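Local coordinates for sensor protein CpxA (Vibrio parahaemolyticus, PDB 3V67) that probably acts as the membrane-bound histidine kinase of a two-component system, of which this PAS-fold periplasmic domain is the signal-sensing part, at residues Glu22-Asp25 against Ala26-Lys30. Residues are numbered along the deposited sequence; the frame is centred on the assembly and turned at random.
Sequences ETRD and AIQNK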
# COMPACT_ATOMS: atom_id res chain seq x y z
N GLU A 22 11.26 13.43 -6.33
CA GLU A 22 11.08 14.87 -6.51
C GLU A 22 11.71 15.70 -5.39
O GLU A 22 12.39 16.69 -5.66
CB GLU A 22 9.59 15.21 -6.67
CG GLU A 22 9.01 14.75 -8.00
CD GLU A 22 7.50 14.91 -8.06
OE1 GLU A 22 6.89 15.26 -7.03
OE2 GLU A 22 6.93 14.67 -9.15
N THR A 23 11.49 15.31 -4.13
CA THR A 23 12.06 16.06 -3.02
C THR A 23 13.57 15.81 -2.91
O THR A 23 14.30 16.65 -2.39
CB THR A 23 11.39 15.75 -1.65
OG1 THR A 23 12.16 14.77 -0.94
CG2 THR A 23 9.97 15.27 -1.83
N ARG A 24 14.02 14.66 -3.39
CA ARG A 24 15.45 14.38 -3.45
C ARG A 24 16.11 15.37 -4.40
O ARG A 24 17.05 16.07 -4.02
CB ARG A 24 15.69 12.94 -3.92
CG ARG A 24 17.13 12.43 -3.77
CD ARG A 24 18.01 12.78 -4.97
NE ARG A 24 17.28 12.68 -6.23
CZ ARG A 24 17.20 11.58 -6.97
NH1 ARG A 24 17.79 10.46 -6.58
NH2 ARG A 24 16.51 11.60 -8.10
N ASP A 25 15.60 15.42 -5.63
CA ASP A 25 16.10 16.36 -6.63
C ASP A 25 16.02 17.80 -6.13
O ASP A 25 16.92 18.61 -6.38
CB ASP A 25 15.32 16.22 -7.94
CG ASP A 25 15.85 15.09 -8.81
OD1 ASP A 25 16.60 14.24 -8.30
OD2 ASP A 25 15.51 15.05 -10.01
N ALA A 26 14.94 18.11 -5.42
CA ALA A 26 14.73 19.46 -4.89
C ALA A 26 15.77 19.83 -3.83
O ALA A 26 16.33 20.92 -3.86
CB ALA A 26 13.33 19.59 -4.32
N ILE A 27 16.02 18.91 -2.90
CA ILE A 27 17.03 19.11 -1.87
C ILE A 27 18.41 19.23 -2.50
O ILE A 27 19.23 20.06 -2.08
CB ILE A 27 17.01 17.97 -0.83
CG1 ILE A 27 15.75 18.06 0.05
CG2 ILE A 27 18.25 18.00 0.04
CD1 ILE A 27 15.71 17.05 1.18
N GLN A 28 18.66 18.42 -3.51
CA GLN A 28 19.91 18.46 -4.26
C GLN A 28 20.13 19.83 -4.90
O GLN A 28 21.22 20.38 -4.85
CB GLN A 28 19.93 17.38 -5.34
CG GLN A 28 20.69 16.13 -4.95
CD GLN A 28 20.69 15.08 -6.04
OE1 GLN A 28 21.38 14.07 -5.94
NE2 GLN A 28 19.94 15.34 -7.10
N ASN A 29 19.08 20.37 -5.51
CA ASN A 29 19.18 21.65 -6.19
C ASN A 29 19.23 22.85 -5.24
O ASN A 29 19.87 23.85 -5.55
CB ASN A 29 18.04 21.82 -7.20
CG ASN A 29 18.46 21.47 -8.61
OD1 ASN A 29 19.60 21.69 -9.00
ND2 ASN A 29 17.53 20.92 -9.38
N LYS A 30 18.56 22.73 -4.10
CA LYS A 30 18.54 23.82 -3.13
C LYS A 30 19.91 24.05 -2.51
O LYS A 30 20.35 25.19 -2.34
CB LYS A 30 17.52 23.53 -2.03
CG LYS A 30 17.58 24.54 -0.89
CD LYS A 30 16.40 24.40 0.05
CE LYS A 30 16.45 25.47 1.13
NZ LYS A 30 15.24 25.45 1.99
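The amide of Q28 lies alongside the bent arm of R24 one helical turn earlier, its CD 3.7 Å from R24 CD. Both side chains point the same way, and the amide and guanidinium planes are only 12° apart, although NE2 of Q28 approaches the guanidinium obliquely. The R24 side chain sets off with CG anti to the backbone N (chi1 -169°), then bends at chi2 and chi3; the folded arm brings NE and NH2 back to the next residue, D25. There they grip one carboxylate oxygen side-on: NE is 2.7 Å from D25 OD1, and NH2 makes the salt bridge to the same OD1 at 2.6 Å. Both bonds are bent, with OD1 somewhat out of the guanidinium plane. NE comes nearly along the C-O bond of OD1, whereas NH2 reaches it from above the carboxylate plane. The Q28 amide borders this pair, with NE2 3.7 Å from D25 OD1 and the amide plane 13° from the carboxylate. Beneath runs regular i to i+4 bonding, from A26 N to E22 O through N29 N to D25 O. On the buried side, I27 lays CG1 3.2 Å from T23 O, the carbonyl that accepts its own N-H. R24 NH1 donates to P109 O and Q28 OE1 accepts from V111 N, so both reach backbone atoms of strand 102-112. The C-terminal half of helix 14-30 packs against strands 102-112 and 115-124 of the PAS-fold sheet, R24 and Q28 on I110, I27 on L112 and T23 on M119, while R134 and D137 of the second subunit pack against T23 and I27.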